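Local coordinates for D-psicose 3-epimerase (Agrobacterium tumefaciens, PDB 2HK0), which catalyses the metal-dependent C3 epimerisation that interconverts the ketohexoses D-fructose and D-psicose, at residues 29-34 with 39-44; 232-237 with 281-286; 264-269 with 275-280. One frame throughout, in Å; residues are numbered along the deposited sequence.

Contact 1 (29-34 with 39-44)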
loop_
_atom_site.group_PDB
_atom_site.type_symbol
_atom_site.label_atom_id
_atom_site.label_comp_id
_atom_site.label_asym_id
_atom_site.label_seq_id
_atom_site.Cartn_x
_atom_site.Cartn_y
_atom_site.Cartn_z
ATOM N N TYR A 29 25.919 3.531 11.208
ATOM C CA TYR A 29 25.421 2.397 10.431
ATOM C C TYR A 29 26.538 1.338 10.327
ATOM O O TYR A 29 26.283 0.142 10.347
ATOM C CB TYR A 29 25.076 2.901 9.032
ATOM C CG TYR A 29 24.903 1.856 7.953
ATOM C CD1 TYR A 29 23.829 0.967 7.975
ATOM C CD2 TYR A 29 25.741 1.844 6.844
ATOM C CE1 TYR A 29 23.582 0.105 6.903
ATOM C CE2 TYR A 29 25.515 0.991 5.776
ATOM C CZ TYR A 29 24.431 0.127 5.801
ATOM O OH TYR A 29 24.186 -0.685 4.704
ATOM N N TRP A 30 27.775 1.805 10.221
ATOM C CA TRP A 30 28.944 0.930 10.081
ATOM C C TRP A 30 29.608 0.513 11.404
ATOM O O TRP A 30 30.592 -0.231 11.387
ATOM C CB TRP A 30 29.996 1.621 9.198
ATOM C CG TRP A 30 29.668 1.669 7.718
ATOM C CD1 TRP A 30 29.819 0.657 6.814
ATOM C CD2 TRP A 30 29.134 2.782 6.985
ATOM N NE1 TRP A 30 29.416 1.064 5.568
ATOM C CE2 TRP A 30 28.988 2.365 5.644
ATOM C CE3 TRP A 30 28.761 4.090 7.333
ATOM C CZ2 TRP A 30 28.481 3.211 4.646
ATOM C CZ3 TRP A 30 28.258 4.930 6.344
ATOM C CH2 TRP A 30 28.123 4.484 5.015
ATOM N N GLU A 31 29.082 0.958 12.542
ATOM C CA GLU A 31 29.705 0.614 13.821
ATOM C C GLU A 31 28.826 -0.174 14.786
ATOM O O GLU A 31 27.642 -0.407 14.517
ATOM C CB GLU A 31 30.189 1.885 14.517
ATOM C CG GLU A 31 31.256 2.654 13.751
ATOM C CD GLU A 31 32.582 1.895 13.669
ATOM O OE1 GLU A 31 32.893 1.135 14.611
ATOM O OE2 GLU A 31 33.315 2.070 12.671
ATOM N N HIS A 32 29.419 -0.574 15.915
ATOM C CA HIS A 32 28.716 -1.332 16.951
ATOM C C HIS A 32 28.738 -0.565 18.261
ATOM O O HIS A 32 28.016 -0.893 19.195
ATOM C CB HIS A 32 29.389 -2.684 17.183
ATOM C CG HIS A 32 29.491 -3.526 15.955
ATOM N ND1 HIS A 32 28.389 -3.897 15.215
ATOM C CD2 HIS A 32 30.565 -4.060 15.325
ATOM C CE1 HIS A 32 28.781 -4.622 14.182
ATOM N NE2 HIS A 32 30.096 -4.736 14.225
ATOM N N GLU A 33 29.591 0.450 18.325
ATOM C CA GLU A 33 29.744 1.266 19.518
ATOM C C GLU A 33 29.536 2.751 19.177
ATOM O O GLU A 33 29.975 3.217 18.116
ATOM C CB GLU A 33 31.155 1.064 20.073
ATOM C CG GLU A 33 31.225 0.710 21.539
ATOM C CD GLU A 33 30.566 -0.613 21.851
ATOM O OE1 GLU A 33 30.918 -1.633 21.216
ATOM O OE2 GLU A 33 29.698 -0.633 22.739
ATOM N N TRP A 34 28.876 3.496 20.065
ATOM C CA TRP A 34 28.658 4.921 19.822
ATOM C C TRP A 34 29.995 5.662 19.932
ATOM O O TRP A 34 30.147 6.770 19.425
ATOM C CB TRP A 34 27.695 5.523 20.855
ATOM C CG TRP A 34 26.311 4.923 20.890
ATOM C CD1 TRP A 34 25.731 4.271 21.943
ATOM C CD2 TRP A 34 25.323 4.963 19.853
ATOM N NE1 TRP A 34 24.444 3.908 21.627
ATOM C CE2 TRP A 34 24.167 4.319 20.351
ATOM C CE3 TRP A 34 25.300 5.481 18.554
ATOM C CZ2 TRP A 34 22.998 4.179 19.595
ATOM C CZ3 TRP A 34 24.128 5.339 17.796
ATOM C CH2 TRP A 34 22.998 4.694 18.323
ATOM N N GLY A 39 35.560 10.666 12.206
ATOM C CA GLY A 39 36.559 11.238 11.312
ATOM C C GLY A 39 36.778 10.549 9.977
ATOM O O GLY A 39 36.597 11.176 8.931
ATOM N N PRO A 40 37.163 9.258 9.968
ATOM C CA PRO A 40 37.408 8.492 8.733
ATOM C C PRO A 40 36.172 8.357 7.844
ATOM O O PRO A 40 36.279 8.144 6.636
ATOM C CB PRO A 40 37.873 7.129 9.252
ATOM C CG PRO A 40 38.501 7.468 10.568
ATOM C CD PRO A 40 37.511 8.453 11.153
ATOM N N TYR A 41 34.997 8.472 8.449
ATOM C CA TYR A 41 33.759 8.344 7.689
ATOM C C TYR A 41 33.452 9.516 6.770
ATOM O O TYR A 41 32.718 9.358 5.794
ATOM C CB TYR A 41 32.603 8.083 8.655
ATOM C CG TYR A 41 32.657 6.667 9.156
ATOM C CD1 TYR A 41 32.148 5.622 8.383
ATOM C CD2 TYR A 41 33.306 6.351 10.344
ATOM C CE1 TYR A 41 32.282 4.298 8.782
ATOM C CE2 TYR A 41 33.452 5.021 10.749
ATOM C CZ TYR A 41 32.937 4.006 9.965
ATOM O OH TYR A 41 33.065 2.699 10.357
ATOM N N ILE A 42 34.019 10.687 7.066
ATOM C CA ILE A 42 33.785 11.857 6.233
ATOM C C ILE A 42 34.116 11.520 4.777
ATOM O O ILE A 42 33.276 11.642 3.881
ATOM C CB ILE A 42 34.668 13.041 6.663
ATOM C CG1 ILE A 42 34.341 13.462 8.101
ATOM C CG2 ILE A 42 34.470 14.200 5.698
ATOM C CD1 ILE A 42 33.047 14.190 8.250
ATOM N N GLU A 43 35.350 11.075 4.558
ATOM C CA GLU A 43 35.829 10.718 3.228
ATOM C C GLU A 43 35.096 9.512 2.648
ATOM O O GLU A 43 34.769 9.487 1.466
ATOM C CB GLU A 43 37.329 10.408 3.285
ATOM C CG GLU A 43 37.920 10.086 1.921
ATOM C CD GLU A 43 39.305 9.452 2.004
ATOM O OE1 GLU A 43 40.152 9.970 2.763
ATOM O OE2 GLU A 43 39.539 8.442 1.296
ATOM N N LYS A 44 34.846 8.503 3.475
ATOM C CA LYS A 44 34.172 7.298 3.008
ATOM C C LYS A 44 32.753 7.597 2.532
ATOM O O LYS A 44 32.352 7.192 1.437
ATOM C CB LYS A 44 34.115 6.266 4.136
ATOM C CG LYS A 44 33.568 4.906 3.736
ATOM C CD LYS A 44 32.849 4.268 4.913
ATOM C CE LYS A 44 33.132 2.792 5.062
ATOM N NZ LYS A 44 32.742 1.952 3.930
#
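The indole of W30 takes part in two different encounters with helix 39-47, one with the phenol of Y41 and one with the ammonium end of K44. They join the loop after the first barrel strand, 22-26, to the helix that follows it, on the surface of the TIM barrel. The six-membered ring of W30 and the Y41 ring lie near parallel, planes at 28°, but are slid so far apart, centroids separated by 5.7 Å, that they scarcely overlap. The closer touch is at the root of the indole, where W30 CB meets Y41 CE1 at 3.5 Å. K44 lies over one indole face: its chain leaves with CG anti to the backbone N (chi1 -174°) and bends at each later torsion, which lays CE 4.2 Å from the centroid of the five-membered ring as a CH-pi contact, with NZ, further off centre, in a cation-pi contact. Y29 presents the edge of its ring to the opposite face, with CD2 over the middle of it. E31, bent at chi2, brings OE2 to the edge of the Y41 ring, near its plane, to accept a hydrogen bond from Y41 OH whose modelled 2.4 Å is very short and doubtful. K44 NZ forms a salt bridge with D293 OD1 of helix 289-307, and W30 NE1 a weak hydrogen bond to the same oxygen; the carboxylate probably offsets the positive charge over the ring.

Contact 2 (232-237 with 281-286); sequences ESNRRV and RDLSGG
R236 and L283 mark the closest backbone approach, with their CA atoms 6.8 Å apart, where the loop just past the type I turn E232-R235 runs by an irregular segment. L283 is the apolar hub. Its CB rests 4.0 Å from R236 CG, the two side chains crossing at about a right angle, while CD1 reaches the turn itself, 3.2 Å from the carbonyl O of N234. The N234 side chain folds back, with CG between the backbone N and the carbonyl carbon (chi1 54°), and OD1 there receives R236 NE at 2.8 Å, in the carbonyl plane, on a lone pair. In the TIM barrel these segments belong to the loop after strand 225-230 and the one leading into the final helix, 289-307, and a second subunit packs against them. N234 ND2 bonds to E210 O of that subunit, so two bonds, on OD1 and ND2, fix the rotation of the amide. Salt bridges join R236 NH1 to D212 and R281 NH1 to E210, both of the second subunit. Two N-H donors, R281 NH2 and N234 ND2, meet at 3.8 Å, planes 63° apart, each with its partner outside the two segments; one guanidinium face takes L283 CD1 near the rim. D282 draws its own loop tight, accepting S284 OG on OD1 and, at 2.8 Å, G286 N on OD2, each through a syn lone pair.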
loop_
_atom_site.group_PDB
_atom_site.type_symbol
_atom_site.label_atom_id
_atom_site.label_comp_id
_atom_site.label_asym_id
_atom_site.label_seq_id
_atom_site.Cartn_x
_atom_site.Cartn_y
_atom_site.Cartn_z
ATOM N N GLU A 232 13.477 1.568 6.991
ATOM C CA GLU A 232 12.297 0.733 6.853
ATOM C C GLU A 232 11.746 0.549 8.268
ATOM O O GLU A 232 12.358 1.008 9.238
ATOM C CB GLU A 232 12.660 -0.608 6.200
ATOM C CG GLU A 232 13.119 -0.499 4.723
ATOM C CD GLU A 232 12.012 -0.017 3.761
ATOM O OE1 GLU A 232 10.821 -0.063 4.154
ATOM O OE2 GLU A 232 12.331 0.386 2.606
ATOM N N SER A 233 10.601 -0.114 8.395
ATOM C CA SER A 233 9.967 -0.281 9.695
ATOM C C SER A 233 10.859 -0.974 10.711
ATOM O O SER A 233 10.741 -0.715 11.925
ATOM C CB SER A 233 8.656 -1.061 9.556
ATOM O OG SER A 233 8.908 -2.430 9.284
ATOM N N ASN A 234 11.720 -1.871 10.229
ATOM C CA ASN A 234 12.640 -2.587 11.114
ATOM C C ASN A 234 14.063 -2.050 10.990
ATOM O O ASN A 234 15.031 -2.712 11.385
ATOM C CB ASN A 234 12.596 -4.106 10.867
ATOM C CG ASN A 234 12.826 -4.481 9.403
ATOM O OD1 ASN A 234 13.327 -3.673 8.615
ATOM N ND2 ASN A 234 12.467 -5.723 9.037
ATOM N N ARG A 235 14.172 -0.851 10.414
ATOM C CA ARG A 235 15.444 -0.122 10.301
ATOM C C ARG A 235 16.463 -0.513 9.243
ATOM O O ARG A 235 17.626 -0.143 9.357
ATOM C CB ARG A 235 16.150 -0.096 11.658
ATOM C CG ARG A 235 15.265 0.379 12.782
ATOM C CD ARG A 235 15.424 1.862 12.963
ATOM N NE ARG A 235 15.564 2.163 14.364
ATOM C CZ ARG A 235 15.800 3.369 14.857
ATOM N NH1 ARG A 235 15.932 4.415 14.058
ATOM N NH2 ARG A 235 15.888 3.515 16.166
ATOM N N ARG A 236 16.040 -1.268 8.237
ATOM C CA ARG A 236 16.941 -1.602 7.141
ATOM C C ARG A 236 17.034 -0.329 6.291
ATOM O O ARG A 236 16.259 0.612 6.487
ATOM C CB ARG A 236 16.368 -2.740 6.299
ATOM C CG ARG A 236 16.417 -4.112 6.990
ATOM C CD ARG A 236 15.657 -5.123 6.144
ATOM N NE ARG A 236 14.244 -4.800 6.204
ATOM C CZ ARG A 236 13.332 -5.220 5.335
ATOM N NH1 ARG A 236 13.686 -5.996 4.310
ATOM N NH2 ARG A 236 12.064 -4.862 5.506
ATOM N N VAL A 237 17.973 -0.299 5.354
ATOM C CA VAL A 237 18.133 0.867 4.509
ATOM C C VAL A 237 16.903 1.050 3.635
ATOM O O VAL A 237 16.225 0.090 3.270
ATOM C CB VAL A 237 19.376 0.747 3.605
ATOM C CG1 VAL A 237 20.621 0.479 4.452
ATOM C CG2 VAL A 237 19.172 -0.354 2.595
ATOM N N ARG A 281 18.433 -9.183 16.200
ATOM C CA ARG A 281 18.773 -10.089 15.117
ATOM C C ARG A 281 19.437 -9.303 14.002
ATOM O O ARG A 281 19.148 -8.126 13.801
ATOM C CB ARG A 281 17.517 -10.758 14.548
ATOM C CG ARG A 281 16.584 -9.772 13.830
ATOM C CD ARG A 281 15.246 -10.406 13.521
ATOM N NE ARG A 281 14.397 -9.594 12.651
ATOM C CZ ARG A 281 13.719 -8.522 13.048
ATOM N NH1 ARG A 281 13.788 -8.122 14.308
ATOM N NH2 ARG A 281 12.948 -7.865 12.189
ATOM N N ASP A 282 20.321 -9.970 13.274
ATOM C CA ASP A 282 21.013 -9.350 12.170
ATOM C C ASP A 282 20.041 -9.097 11.022
ATOM O O ASP A 282 19.254 -9.967 10.668
ATOM C CB ASP A 282 22.138 -10.267 11.692
ATOM C CG ASP A 282 22.860 -9.705 10.495
ATOM O OD1 ASP A 282 23.300 -8.551 10.574
ATOM O OD2 ASP A 282 22.988 -10.409 9.476
ATOM N N LEU A 283 20.094 -7.902 10.446
ATOM C CA LEU A 283 19.228 -7.570 9.327
ATOM C C LEU A 283 20.064 -7.121 8.134
ATOM O O LEU A 283 19.537 -6.525 7.190
ATOM C CB LEU A 283 18.220 -6.471 9.720
ATOM C CG LEU A 283 17.029 -6.897 10.590
ATOM C CD1 LEU A 283 16.218 -5.675 11.006
ATOM C CD2 LEU A 283 16.144 -7.859 9.823
ATOM N N SER A 284 21.363 -7.418 8.180
ATOM C CA SER A 284 22.287 -7.059 7.098
ATOM C C SER A 284 22.467 -8.231 6.143
ATOM O O SER A 284 22.936 -8.060 5.019
ATOM C CB SER A 284 23.663 -6.705 7.655
ATOM O OG SER A 284 24.325 -7.878 8.115
ATOM N N GLY A 285 22.098 -9.423 6.608
ATOM C CA GLY A 285 22.255 -10.617 5.801
ATOM C C GLY A 285 23.711 -11.037 5.849
ATOM O O GLY A 285 24.263 -11.475 4.845
ATOM N N GLY A 286 24.327 -10.882 7.022
ATOM C CA GLY A 286 25.728 -11.223 7.202
ATOM C C GLY A 286 26.669 -10.420 6.308
ATOM O O GLY A 286 27.753 -10.887 5.951
#

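Contact 3 (264-269 with 275-280); sequences EPFVKT and SDIKVW
I277 sits over one face of the F266 ring, and this pair is the tight half of the contact. Its CG1 stands 3.9 Å from the ring centroid and only 5° off the normal, a CH-pi contact over the middle of the face. The two side chains cross at about a right angle; CG2 sits at the rim, 3.7 Å from F266 CD2, and CD1 lies over the same face near CE2 and CZ. V279 extends the apolar layer with a fork. CG1, anti to the backbone N (chi1 -176°), lies 3.5 Å from the carbonyl O of K268, whereas CG2 turns to F266 CB at 4.1 Å. The packing thins towards T269, whose CG2 rests against the carbonyl O atoms of V279 and W280, and whose CA makes a CA-H...O contact of 3.5 Å with V279 O. On this looser side the K268 and W280 side chains start out away from the partner segment; K268 NZ bonds to S284 OG, and W280 NE1 to R174 O of a second subunit. K278, with positive phi, is the C-prime residue of a Schellman motif that ends helix 271-276 and turns the chain back on the loop it has just left. The contact therefore closes the excursion that follows the last barrel strand, 260-263, with V267 and K268 resting on M292 of helix 289-307.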
loop_
_atom_site.group_PDB
_atom_site.type_symbol
_atom_site.label_atom_id
_atom_site.label_comp_id
_atom_site.label_asym_id
_atom_site.label_seq_id
_atom_site.Cartn_x
_atom_site.Cartn_y
_atom_site.Cartn_z
ATOM N N GLU A 264 18.957 6.411 8.469
ATOM C CA GLU A 264 19.489 6.035 9.770
ATOM C C GLU A 264 19.296 4.532 9.957
ATOM O O GLU A 264 18.545 4.085 10.818
ATOM C CB GLU A 264 18.718 6.825 10.831
ATOM C CG GLU A 264 19.148 6.630 12.266
ATOM C CD GLU A 264 18.274 7.443 13.218
ATOM O OE1 GLU A 264 17.037 7.397 13.063
ATOM O OE2 GLU A 264 18.820 8.126 14.110
ATOM N N PRO A 265 19.984 3.726 9.144
ATOM C CA PRO A 265 19.812 2.283 9.290
ATOM C C PRO A 265 20.623 1.644 10.415
ATOM O O PRO A 265 21.761 2.015 10.681
ATOM C CB PRO A 265 20.184 1.754 7.904
ATOM C CG PRO A 265 21.264 2.725 7.453
ATOM C CD PRO A 265 20.875 4.073 8.014
ATOM N N PHE A 266 20.005 0.681 11.081
ATOM C CA PHE A 266 20.652 -0.049 12.166
ATOM C C PHE A 266 20.312 -1.517 11.893
ATOM O O PHE A 266 19.204 -1.980 12.197
ATOM C CB PHE A 266 20.091 0.400 13.522
ATOM C CG PHE A 266 20.508 1.804 13.938
ATOM C CD1 PHE A 266 21.823 2.073 14.321
ATOM C CD2 PHE A 266 19.569 2.840 13.989
ATOM C CE1 PHE A 266 22.203 3.362 14.757
ATOM C CE2 PHE A 266 19.926 4.122 14.418
ATOM C CZ PHE A 266 21.254 4.388 14.805
ATOM N N VAL A 267 21.267 -2.239 11.314
ATOM C CA VAL A 267 21.060 -3.622 10.944
ATOM C C VAL A 267 22.065 -4.614 11.571
ATOM O O VAL A 267 22.004 -5.811 11.291
ATOM C CB VAL A 267 21.102 -3.765 9.393
ATOM C CG1 VAL A 267 20.006 -2.880 8.740
ATOM C CG2 VAL A 267 22.476 -3.364 8.874
ATOM N N LYS A 268 22.966 -4.124 12.418
ATOM C CA LYS A 268 23.958 -4.984 13.062
ATOM C C LYS A 268 23.739 -5.200 14.561
ATOM O O LYS A 268 23.546 -4.246 15.320
ATOM C CB LYS A 268 25.361 -4.413 12.838
ATOM C CG LYS A 268 25.838 -4.491 11.385
ATOM C CD LYS A 268 26.073 -5.941 10.950
ATOM C CE LYS A 268 26.635 -6.020 9.518
ATOM N NZ LYS A 268 27.031 -7.416 9.097
ATOM N N THR A 269 23.774 -6.465 14.981
ATOM C CA THR A 269 23.601 -6.810 16.389
ATOM C C THR A 269 24.916 -6.583 17.111
ATOM O O THR A 269 25.964 -6.468 16.475
ATOM C CB THR A 269 23.304 -8.301 16.603
ATOM O OG1 THR A 269 24.490 -9.049 16.294
ATOM C CG2 THR A 269 22.157 -8.771 15.721
ATOM N N SER A 275 22.417 -3.052 21.527
ATOM C CA SER A 275 21.503 -3.157 22.649
ATOM C C SER A 275 20.653 -1.889 22.833
ATOM O O SER A 275 19.489 -1.976 23.220
ATOM C CB SER A 275 22.281 -3.465 23.929
ATOM O OG SER A 275 23.051 -2.346 24.303
ATOM N N ASP A 276 21.226 -0.722 22.554
ATOM C CA ASP A 276 20.490 0.536 22.696
ATOM C C ASP A 276 19.378 0.687 21.655
ATOM O O ASP A 276 18.278 1.137 21.980
ATOM C CB ASP A 276 21.438 1.735 22.593
ATOM C CG ASP A 276 22.201 1.994 23.893
ATOM O OD1 ASP A 276 21.879 1.338 24.907
ATOM O OD2 ASP A 276 23.114 2.858 23.899
ATOM N N ILE A 277 19.677 0.316 20.410
ATOM C CA ILE A 277 18.707 0.387 19.329
ATOM C C ILE A 277 17.917 -0.927 19.287
ATOM O O ILE A 277 17.045 -1.118 18.451
ATOM C CB ILE A 277 19.409 0.643 17.960
ATOM C CG1 ILE A 277 20.253 1.922 18.036
ATOM C CG2 ILE A 277 18.369 0.790 16.843
ATOM C CD1 ILE A 277 19.430 3.204 18.293
ATOM N N LYS A 278 18.232 -1.833 20.207
ATOM C CA LYS A 278 17.525 -3.098 20.303
ATOM C C LYS A 278 17.516 -3.892 18.999
ATOM O O LYS A 278 16.466 -4.344 18.529
ATOM C CB LYS A 278 16.093 -2.845 20.778
ATOM C CG LYS A 278 16.022 -2.202 22.167
ATOM C CD LYS A 278 14.593 -1.927 22.600
ATOM C CE LYS A 278 14.493 -1.729 24.115
ATOM N NZ LYS A 278 15.393 -0.669 24.611
ATOM N N VAL A 279 18.698 -4.054 18.421
ATOM C CA VAL A 279 18.867 -4.815 17.190
ATOM C C VAL A 279 19.233 -6.232 17.661
ATOM O O VAL A 279 20.406 -6.587 17.753
ATOM C CB VAL A 279 20.012 -4.216 16.351
ATOM C CG1 VAL A 279 20.120 -4.945 15.034
ATOM C CG2 VAL A 279 19.762 -2.708 16.118
ATOM N N TRP A 280 18.215 -7.025 17.969
ATOM C CA TRP A 280 18.413 -8.374 18.494
ATOM C C TRP A 280 18.832 -9.396 17.449
ATOM O O TRP A 280 19.506 -10.358 17.780
ATOM C CB TRP A 280 17.137 -8.867 19.203
ATOM C CG TRP A 280 16.590 -7.906 20.244
ATOM C CD1 TRP A 280 15.319 -7.394 20.297
ATOM C CD2 TRP A 280 17.302 -7.317 21.344
ATOM N NE1 TRP A 280 15.201 -6.525 21.356
ATOM C CE2 TRP A 280 16.400 -6.458 22.015
ATOM C CE3 TRP A 280 18.615 -7.430 21.826
ATOM C CZ2 TRP A 280 16.765 -5.714 23.146
ATOM C CZ3 TRP A 280 18.983 -6.687 22.956
ATOM C CH2 TRP A 280 18.059 -5.840 23.603
#

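How the contacts relate
All three contacts lie in the connections that follow barrel strands, the end where TIM-barrel enzymes keep their active sites. E264, in contact 3, has H229 and D203 close by, a cluster consistent with a metal site. Contacts 2 and 3 are almost one unit: their centres lie 8 Å apart, and probable backbone hydrogen bonds join L283 N to V267 O (3.0 Å) and R235 O to F266 N (3.1 Å). Both also face the second subunit, which does not touch contact 1. Contact 1 lies about 15 Å from contact 3, centre to centre, and 18 Å from contact 2. Its loop bridges the gap through a probable hydrogen bond from W34 NE1 to D276 OD2 (2.8 Å).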